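Long-range contacts in ABC transporter substrate-binding protein (Bradyrhizobium japonicum, PDB 4I1D), which probably delivers small solutes, perhaps polyamines such as putrescine and spermidine, from the periplasm to an ABC importer, and binds d-malate in this crystal: residues D61-Y66 with Q229-C234; A89-Y94 with G270-F275; K160-D165 with Y303-S308. One frame throughout, in Å; residues are numbered along the deposited sequence.

Contact 1: D61-Y66 with Q229-C234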
loop_
_atom_site.group_PDB
_atom_site.type_symbol
_atom_site.label_atom_id
_atom_site.label_comp_id
_atom_site.label_asym_id
_atom_site.label_seq_id
_atom_site.Cartn_x
_atom_site.Cartn_y
_atom_site.Cartn_z
ATOM N N ASP A 61 -14.891 7.952 34.783
ATOM C CA ASP A 61 -14.029 7.235 35.706
ATOM C C ASP A 61 -12.883 6.639 34.894
ATOM O O ASP A 61 -13.113 5.794 34.034
ATOM C CB ASP A 61 -14.822 6.117 36.375
ATOM C CG ASP A 61 -13.936 5.113 37.073
ATOM O OD1 ASP A 61 -12.958 5.548 37.722
ATOM O OD2 ASP A 61 -14.218 3.895 36.974
ATOM N N THR A 62 -11.653 7.076 35.160
ATOM C CA THR A 62 -10.525 6.684 34.317
ATOM C C THR A 62 -9.202 6.616 35.098
ATOM O O THR A 62 -9.060 7.272 36.134
ATOM C CB THR A 62 -10.404 7.681 33.139
ATOM O OG1 THR A 62 -9.513 7.168 32.140
ATOM C CG2 THR A 62 -9.899 9.030 33.637
ATOM N N PRO A 63 -8.227 5.817 34.613
ATOM C CA PRO A 63 -6.916 5.827 35.269
ATOM C C PRO A 63 -6.416 7.244 35.517
ATOM O O PRO A 63 -6.473 8.114 34.654
ATOM C CB PRO A 63 -6.020 5.090 34.266
ATOM C CG PRO A 63 -6.961 4.083 33.664
ATOM C CD PRO A 63 -8.275 4.829 33.517
ATOM N N THR A 64 -5.926 7.449 36.725
ATOM C CA THR A 64 -5.649 8.767 37.259
ATOM C C THR A 64 -4.693 9.586 36.381
ATOM O O THR A 64 -4.827 10.804 36.269
ATOM C CB THR A 64 -5.111 8.612 38.694
ATOM O OG1 THR A 64 -6.090 7.912 39.472
ATOM C CG2 THR A 64 -4.827 9.944 39.329
ATOM N N GLY A 65 -3.748 8.915 35.738
ATOM C CA GLY A 65 -2.769 9.603 34.911
ATOM C C GLY A 65 -3.384 10.333 33.732
ATOM O O GLY A 65 -2.877 11.371 33.309
ATOM N N TYR A 66 -4.478 9.792 33.201
ATOM C CA TYR A 66 -5.179 10.419 32.082
ATOM C C TYR A 66 -5.897 11.681 32.528
ATOM O O TYR A 66 -6.092 12.607 31.739
ATOM C CB TYR A 66 -6.177 9.448 31.441
ATOM C CG TYR A 66 -5.536 8.207 30.862
ATOM C CD1 TYR A 66 -4.257 8.250 30.334
ATOM C CD2 TYR A 66 -6.203 6.992 30.858
ATOM C CE1 TYR A 66 -3.661 7.118 29.815
ATOM C CE2 TYR A 66 -5.616 5.854 30.339
ATOM C CZ TYR A 66 -4.345 5.922 29.819
ATOM O OH TYR A 66 -3.748 4.790 29.301
ATOM N N GLN A 229 -2.338 0.868 41.762
ATOM C CA GLN A 229 -2.822 1.888 40.844
ATOM C C GLN A 229 -4.216 2.349 41.239
ATOM O O GLN A 229 -4.809 1.804 42.170
ATOM C CB GLN A 229 -2.843 1.324 39.428
ATOM C CG GLN A 229 -1.466 0.881 38.943
ATOM C CD GLN A 229 -1.559 -0.152 37.829
ATOM O OE1 GLN A 229 -1.247 -1.336 38.024
ATOM N NE2 GLN A 229 -1.999 0.287 36.662
ATOM N N SER A 230 -4.743 3.344 40.526
ATOM C CA SER A 230 -6.070 3.864 40.836
ATOM C C SER A 230 -6.746 4.502 39.630
ATOM O O SER A 230 -6.081 4.997 38.715
ATOM C CB SER A 230 -5.965 4.922 41.938
ATOM O OG SER A 230 -5.353 6.099 41.432
ATOM N N THR A 231 -8.075 4.511 39.641
ATOM C CA THR A 231 -8.816 5.402 38.749
ATOM C C THR A 231 -9.352 6.587 39.552
ATOM O O THR A 231 -9.438 6.537 40.792
ATOM C CB THR A 231 -9.983 4.693 38.025
ATOM O OG1 THR A 231 -10.847 4.088 38.991
ATOM C CG2 THR A 231 -9.452 3.615 37.058
ATOM N N SER A 232 -9.691 7.654 38.837
ATOM C CA SER A 232 -10.249 8.856 39.441
ATOM C C SER A 232 -11.460 9.350 38.635
ATOM O O SER A 232 -11.599 9.044 37.445
ATOM C CB SER A 232 -9.189 9.974 39.510
ATOM O OG SER A 232 -8.090 9.591 40.320
ATOM N N LEU A 233 -12.324 10.122 39.291
ATOM C CA LEU A 233 -13.465 10.734 38.629
ATOM C C LEU A 233 -13.088 12.148 38.207
ATOM O O LEU A 233 -12.407 12.860 38.951
ATOM C CB LEU A 233 -14.650 10.790 39.578
ATOM C CG LEU A 233 -15.108 9.466 40.188
ATOM C CD1 LEU A 233 -16.381 9.700 40.971
ATOM C CD2 LEU A 233 -15.339 8.429 39.097
ATOM N N CYS A 234 -13.529 12.537 37.011
ATOM C CA CYS A 234 -13.340 13.889 36.489
ATOM C C CYS A 234 -14.562 14.237 35.656
ATOM O O CYS A 234 -15.354 13.359 35.314
ATOM C CB CYS A 234 -12.093 13.970 35.617
ATOM S SG CYS A 234 -12.110 12.760 34.259
#
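A chi1 of 165° puts CG of Asp61 anti to its backbone N, while a chi1 of 55° places OG1 of Thr231 between its own N and carbonyl carbon; the two side chains then cross obliquely, with Asp61 OD1 2.9 Å from Thr231 OG1. The same hydroxyl is hydrogen-bonded to OE1 of Glu103. OD2 of Asp61 is hydrogen-bonded to the hydroxyls of Tyr14 and Ser9, which suits an acid in a buried spot lined with hydroxyls. An alanine here would probably leave the hydroxyls of Tyr14 and Ser9 without their carboxylate partner and Thr231 OG1 facing no OD1.

Thr62 and Ser232 form the antiparallel hydrogen-bonded pair: Thr62 N reaches Ser232 O at 3.0 Å and Ser232 N reaches Thr62 O at 2.8 Å, both nearly straight at 167°. Pro63 comes next, opposite Thr231 in a non-hydrogen-bonded pair, where the absent N-H costs no bond to strand 219-235; its CD lies 3.9 Å from Thr231 CG2. Thr64 N still bonds to Ser230 O, a longer link of 3.2 Å as the chain turns into helix 64-72. The hydroxyl of Thr64 bridges two serines spaced two apart on one side of the strand, its OG1 standing 2.7 Å from Ser232 OG and 2.8 Å from Ser230 OG. A small hydroxyl on all three residues lets them close up, each able to give or accept.

The strands run in the order 33-38, 4-9, 59-63, 219-235, 100-112, with 219-235 antiparallel to both its neighbours, which matches the lobe sheet of type II periplasmic binding proteins.

Contact 2: A89-Y94 with G270-F275. With SO4 (sulfate ion), chain F.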
loop_
_atom_site.group_PDB
_atom_site.type_symbol
_atom_site.label_atom_id
_atom_site.label_comp_id
_atom_site.label_asym_id
_atom_site.label_seq_id
_atom_site.Cartn_x
_atom_site.Cartn_y
_atom_site.Cartn_z
ATOM N N ALA A 89 -11.978 16.874 52.136
ATOM C CA ALA A 89 -11.541 16.246 53.383
ATOM C C ALA A 89 -10.499 15.145 53.160
ATOM O O ALA A 89 -9.829 14.720 54.102
ATOM C CB ALA A 89 -12.738 15.706 54.160
HETATM N N MSE A 90 -10.367 14.683 51.918
HETATM C CA MSE A 90 -9.355 13.683 51.579
HETATM C C MSE A 90 -7.961 14.310 51.534
HETATM O O MSE A 90 -7.825 15.501 51.245
HETATM C CB MSE A 90 -9.687 13.010 50.243
HETATM C CG MSE A 90 -10.905 12.101 50.323
HETATM SE SE MSE A 90 -11.609 11.546 48.585
HETATM C CE MSE A 90 -9.979 10.849 47.795
ATOM N N PRO A 91 -6.921 13.515 51.835
ATOM C CA PRO A 91 -5.551 14.037 51.752
ATOM C C PRO A 91 -5.241 14.523 50.339
ATOM O O PRO A 91 -5.806 14.005 49.372
ATOM C CB PRO A 91 -4.689 12.821 52.106
ATOM C CG PRO A 91 -5.577 11.971 52.940
ATOM C CD PRO A 91 -6.954 12.138 52.351
ATOM N N GLU A 92 -4.355 15.507 50.231
ATOM C CA GLU A 92 -4.066 16.145 48.956
ATOM C C GLU A 92 -3.437 15.184 47.955
ATOM O O GLU A 92 -3.551 15.370 46.744
ATOM C CB GLU A 92 -3.190 17.385 49.161
ATOM C CG GLU A 92 -3.850 18.434 50.053
ATOM C CD GLU A 92 -3.524 19.859 49.646
ATOM O OE1 GLU A 92 -2.350 20.124 49.305
ATOM O OE2 GLU A 92 -4.446 20.712 49.666
ATOM N N ALA A 93 -2.783 14.147 48.458
ATOM C CA ALA A 93 -2.176 13.161 47.577
ATOM C C ALA A 93 -3.223 12.270 46.889
ATOM O O ALA A 93 -2.886 11.491 45.994
ATOM C CB ALA A 93 -1.184 12.317 48.344
ATOM N N TYR A 94 -4.482 12.385 47.304
ATOM C CA TYR A 94 -5.559 11.562 46.740
ATOM C C TYR A 94 -6.417 12.311 45.724
ATOM O O TYR A 94 -7.387 11.771 45.203
ATOM C CB TYR A 94 -6.455 10.999 47.843
ATOM C CG TYR A 94 -5.839 9.871 48.649
ATOM C CD1 TYR A 94 -6.111 8.542 48.342
ATOM C CD2 TYR A 94 -4.999 10.133 49.725
ATOM C CE1 TYR A 94 -5.558 7.508 49.081
ATOM C CE2 TYR A 94 -4.442 9.102 50.471
ATOM C CZ TYR A 94 -4.731 7.794 50.144
ATOM O OH TYR A 94 -4.189 6.766 50.881
ATOM N N GLY A 270 -11.111 4.619 46.903
ATOM C CA GLY A 270 -10.328 5.811 46.618
ATOM C C GLY A 270 -10.221 6.718 47.840
ATOM O O GLY A 270 -9.205 7.384 48.045
ATOM N N ASN A 271 -11.268 6.749 48.660
ATOM C CA ASN A 271 -11.268 7.582 49.860
ATOM C C ASN A 271 -10.875 6.765 51.075
ATOM O O ASN A 271 -11.664 5.956 51.566
ATOM C CB ASN A 271 -12.643 8.223 50.083
ATOM C CG ASN A 271 -12.658 9.191 51.265
ATOM O OD1 ASN A 271 -11.762 9.182 52.115
ATOM N ND2 ASN A 271 -13.681 10.027 51.321
ATOM N N PRO A 272 -9.649 6.977 51.569
ATOM C CA PRO A 272 -9.138 6.196 52.698
ATOM C C PRO A 272 -9.997 6.345 53.958
ATOM O O PRO A 272 -9.896 5.501 54.853
ATOM C CB PRO A 272 -7.725 6.761 52.909
ATOM C CG PRO A 272 -7.762 8.119 52.290
ATOM C CD PRO A 272 -8.686 7.996 51.120
ATOM N N LYS A 273 -10.831 7.381 54.024
ATOM C CA LYS A 273 -11.748 7.548 55.150
ATOM C C LYS A 273 -12.738 6.387 55.237
ATOM O O LYS A 273 -13.289 6.109 56.303
ATOM C CB LYS A 273 -12.515 8.873 55.060
ATOM C CG LYS A 273 -11.694 10.107 55.405
ATOM C CD LYS A 273 -12.371 10.934 56.494
ATOM C CE LYS A 273 -11.560 12.183 56.825
ATOM N NZ LYS A 273 -11.973 12.810 58.117
ATOM N N ALA A 274 -12.960 5.715 54.112
ATOM C CA ALA A 274 -13.849 4.557 54.081
ATOM C C ALA A 274 -13.478 3.510 55.135
ATOM O O ALA A 274 -14.344 2.823 55.664
ATOM C CB ALA A 274 -13.837 3.929 52.697
ATOM N N PHE A 275 -12.186 3.388 55.429
ATOM C CA PHE A 275 -11.693 2.370 56.352
ATOM C C PHE A 275 -12.015 2.682 57.799
ATOM O O PHE A 275 -11.877 1.821 58.670
ATOM C CB PHE A 275 -10.184 2.197 56.215
ATOM C CG PHE A 275 -9.773 1.394 55.027
ATOM C CD1 PHE A 275 -9.050 1.977 54.000
ATOM C CD2 PHE A 275 -10.102 0.055 54.936
ATOM C CE1 PHE A 275 -8.658 1.237 52.901
ATOM C CE2 PHE A 275 -9.715 -0.694 53.836
ATOM C CZ PHE A 275 -8.991 -0.099 52.817
HETATM S S SO4 F . -2.820 16.514 53.430
HETATM O O1 SO4 F . -2.813 15.477 54.463
HETATM O O2 SO4 F . -4.181 17.023 53.247
HETATM O O3 SO4 F . -1.952 17.620 53.822
HETATM O O4 SO4 F . -2.320 15.945 52.179
#
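Pro272 sets CG over one face of the Tyr94 ring. That CG is 3.9 Å from the ring centroid and 16° off the normal, a CH-pi contact displaced toward the rim, where CG meets CZ at 3.7 Å. Proline suits the place because its compact, rigid ring offers slightly polarised C-H groups to an aromatic face. The same CG touches Pro91 CD at 4.1 Å. Beside this patch, Met90, modelled as selenomethionine, crosses the flat amide of Asn271, with Met90 CG 3.5 Å from Asn271 CG. A bend at chi3 (53°) then carries CE of Met90 to 3.6 Å from the carbonyl oxygen of Gly270, and a long, flexible, unbranched chain can follow such a path. Gly270 O also approaches Tyr94 CD1, at 3.3 Å and obliquely to the ring.

Asn271 forms an Asx turn, OD1 accepting from Lys273 N at 2.8 Å with the donor above the carbonyl plane; the turn leads into the 3-10 segment 272-275. The contact packs the loop before strand 100-112 against the loop after strand 268-269, two strands paired antiparallel in the sheet of the periplasmic binding protein fold.

Further out, Asn271 is held by two more hydrogen bonds, its ND2 giving to Val253 O and its backbone N to Gln258 OE1. On the other loop, Pro91 O receives the backbone N of Tyr94 and also lies in plane at the edge of the Tyr94 ring, while Tyr94 O accepts from the hydroxyl of Ser101. Glu92 N donates to O4 of a sulfate ion, probably from the crystallisation liquor, at 2.9 Å.

Contact 3: K160-D165 with Y303-S308. With SO4 (sulfate ion), chain H.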
loop_
_atom_site.group_PDB
_atom_site.type_symbol
_atom_site.label_atom_id
_atom_site.label_comp_id
_atom_site.label_asym_id
_atom_site.label_seq_id
_atom_site.Cartn_x
_atom_site.Cartn_y
_atom_site.Cartn_z
ATOM N N LYS A 160 11.750 2.713 45.095
ATOM C CA LYS A 160 12.845 3.464 44.487
ATOM C C LYS A 160 12.771 3.486 42.954
ATOM O O LYS A 160 13.756 3.778 42.284
ATOM C CB LYS A 160 14.187 2.869 44.918
ATOM C CG LYS A 160 14.452 2.913 46.417
ATOM C CD LYS A 160 14.780 4.323 46.898
ATOM C CE LYS A 160 15.328 4.306 48.323
ATOM N NZ LYS A 160 15.798 5.645 48.774
ATOM N N LEU A 161 11.602 3.186 42.401
ATOM C CA LEU A 161 11.459 3.046 40.956
ATOM C C LEU A 161 11.552 4.346 40.159
ATOM O O LEU A 161 12.183 4.388 39.104
ATOM C CB LEU A 161 10.140 2.344 40.627
ATOM C CG LEU A 161 10.148 0.845 40.903
ATOM C CD1 LEU A 161 8.742 0.317 40.978
ATOM C CD2 LEU A 161 10.935 0.143 39.821
ATOM N N TYR A 162 10.903 5.400 40.646
ATOM C CA TYR A 162 10.741 6.621 39.859
ATOM C C TYR A 162 11.840 7.652 40.133
ATOM O O TYR A 162 12.322 7.767 41.256
ATOM C CB TYR A 162 9.337 7.215 40.081
ATOM C CG TYR A 162 8.218 6.275 39.675
ATOM C CD1 TYR A 162 7.826 6.163 38.347
ATOM C CD2 TYR A 162 7.560 5.492 40.617
ATOM C CE1 TYR A 162 6.810 5.302 37.963
ATOM C CE2 TYR A 162 6.532 4.620 40.243
ATOM C CZ TYR A 162 6.165 4.530 38.915
ATOM O OH TYR A 162 5.153 3.675 38.535
ATOM N N PRO A 163 12.270 8.384 39.094
ATOM C CA PRO A 163 11.864 8.242 37.688
ATOM C C PRO A 163 12.379 6.935 37.090
ATOM O O PRO A 163 13.475 6.515 37.445
ATOM C CB PRO A 163 12.545 9.435 37.009
ATOM C CG PRO A 163 13.732 9.757 37.905
ATOM C CD PRO A 163 13.249 9.472 39.291
ATOM N N LEU A 164 11.608 6.297 36.210
ATOM C CA LEU A 164 11.974 4.970 35.717
ATOM C C LEU A 164 13.230 5.003 34.857
ATOM O O LEU A 164 13.383 5.873 34.008
ATOM C CB LEU A 164 10.831 4.331 34.920
ATOM C CG LEU A 164 9.513 4.043 35.647
ATOM C CD1 LEU A 164 8.547 3.324 34.726
ATOM C CD2 LEU A 164 9.720 3.233 36.923
ATOM N N ASP A 165 14.133 4.052 35.085
ATOM C CA ASP A 165 15.248 3.839 34.172
ATOM C C ASP A 165 14.719 3.007 33.004
ATOM O O ASP A 165 14.681 1.770 33.069
ATOM C CB ASP A 165 16.386 3.106 34.875
ATOM C CG ASP A 165 17.622 2.939 33.994
ATOM O OD1 ASP A 165 17.512 3.097 32.757
ATOM O OD2 ASP A 165 18.706 2.640 34.553
ATOM N N TYR A 303 1.693 8.554 38.724
ATOM C CA TYR A 303 0.995 9.163 37.599
ATOM C C TYR A 303 1.646 10.460 37.134
ATOM O O TYR A 303 1.552 10.812 35.964
ATOM C CB TYR A 303 -0.495 9.347 37.931
ATOM C CG TYR A 303 -1.138 8.001 38.081
ATOM C CD1 TYR A 303 -1.280 7.162 36.978
ATOM C CD2 TYR A 303 -1.532 7.528 39.326
ATOM C CE1 TYR A 303 -1.840 5.905 37.103
ATOM C CE2 TYR A 303 -2.087 6.276 39.465
ATOM C CZ TYR A 303 -2.243 5.464 38.352
ATOM O OH TYR A 303 -2.803 4.206 38.485
ATOM N N ALA A 304 2.320 11.155 38.044
ATOM C CA ALA A 304 3.103 12.321 37.664
ATOM C C ALA A 304 4.220 11.912 36.699
ATOM O O ALA A 304 4.494 12.613 35.733
ATOM C CB ALA A 304 3.682 13.017 38.896
ATOM N N TRP A 305 4.862 10.778 36.951
ATOM C CA TRP A 305 5.911 10.329 36.028
ATOM C C TRP A 305 5.321 9.896 34.684
ATOM O O TRP A 305 5.791 10.344 33.633
ATOM C CB TRP A 305 6.792 9.215 36.609
ATOM C CG TRP A 305 7.948 8.870 35.665
ATOM C CD1 TRP A 305 9.183 9.464 35.622
ATOM C CD2 TRP A 305 7.944 7.884 34.618
ATOM N NE1 TRP A 305 9.947 8.901 34.621
ATOM C CE2 TRP A 305 9.208 7.930 33.993
ATOM C CE3 TRP A 305 6.996 6.967 34.155
ATOM C CZ2 TRP A 305 9.546 7.098 32.929
ATOM C CZ3 TRP A 305 7.338 6.133 33.096
ATOM C CH2 TRP A 305 8.603 6.205 32.498
ATOM N N TRP A 306 4.285 9.051 34.718
ATOM C CA TRP A 306 3.686 8.536 33.486
ATOM C C TRP A 306 3.079 9.604 32.576
ATOM O O TRP A 306 3.054 9.443 31.353
ATOM C CB TRP A 306 2.653 7.440 33.778
ATOM C CG TRP A 306 3.302 6.125 33.951
ATOM C CD1 TRP A 306 3.456 5.436 35.111
ATOM C CD2 TRP A 306 3.936 5.350 32.930
ATOM N NE1 TRP A 306 4.141 4.262 34.876
ATOM C CE2 TRP A 306 4.447 4.189 33.542
ATOM C CE3 TRP A 306 4.121 5.523 31.553
ATOM C CZ2 TRP A 306 5.119 3.197 32.826
ATOM C CZ3 TRP A 306 4.798 4.537 30.843
ATOM C CH2 TRP A 306 5.284 3.393 31.481
ATOM N N SER A 307 2.593 10.687 33.174
ATOM C CA SER A 307 1.961 11.766 32.423
ATOM C C SER A 307 2.949 12.882 32.060
ATOM O O SER A 307 2.566 13.908 31.493
ATOM C CB SER A 307 0.805 12.349 33.240
ATOM O OG SER A 307 1.284 12.926 34.449
ATOM N N SER A 308 4.216 12.691 32.401
ATOM C CA SER A 308 5.242 13.673 32.077
ATOM C C SER A 308 5.843 13.338 30.705
ATOM O O SER A 308 5.596 12.259 30.169
ATOM C CB SER A 308 6.342 13.647 33.139
ATOM O OG SER A 308 7.158 12.491 32.987
HETATM S S SO4 H . 1.810 10.733 41.593
HETATM O O1 SO4 H . 1.106 9.518 42.006
HETATM O O2 SO4 H . 0.851 11.836 41.533
HETATM O O3 SO4 H . 2.894 11.037 42.527
HETATM O O4 SO4 H . 2.401 10.530 40.273
HETATM O O HOH W 1 12.743 8.582 33.418
#
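Aromatic and apolar packing joins Tyr162, Pro163 and Leu164 to Trp305 and Trp306, where the second lobe of the two-lobed periplasmic binding fold meets the late part of the chain. The loop between helices 146-153 and 166-176 lies against the short helix 303-306, with Trp305 as the large plate between them. Its chi1 of -175° sets CG anti to the backbone N, and Leu164 covers one face of the indole: Leu164 CG is 3.9 Å from the centroid of the six-membered ring and 8° off its normal. A branched leucine can spread over that wide surface, and its CD1 also reaches Trp306 CZ2 at 3.9 Å. Pro163, preceded by a cis peptide bond, brings CB within 3.6 Å of Trp305 CD1. The Tyr162 and Trp305 side chains cross at about a right angle, their ring planes inclined by 50°, with Tyr162 CD1 3.7 Å from Trp305 CB. The polar ends of Tyr162 and Trp306 are both hydrogen-bonded to OE1 of Glu148, which is likely to limit how their rings can turn. A water in the plane of the Trp305 indole accepts from its NE1 at 3.1 Å and donates to O of Leu164 at 2.8 Å.

How the contacts relate
From the N terminus the chain passes 61-66, 89-94 and 160-165, the first halves of contacts 1, 2 and 3, and then meets their partners in the same order at 229-234, 270-275 and 303-308. Every pair of contacts therefore crosses and none nests. Contact 1 closes its loop within the sheet of the first lobe, contact 2 ties together loops flanking strands of that sheet, and contact 3 fastens the late chain to a loop of the second lobe. Contacts 1 and 3 meet directly: Tyr303 OH lies 2.9 Å from Ser230 N, a probable hydrogen bond, and its ring packs on Thr64. Contact 2 touches neither, its centre about 14 Å from that of contact 1.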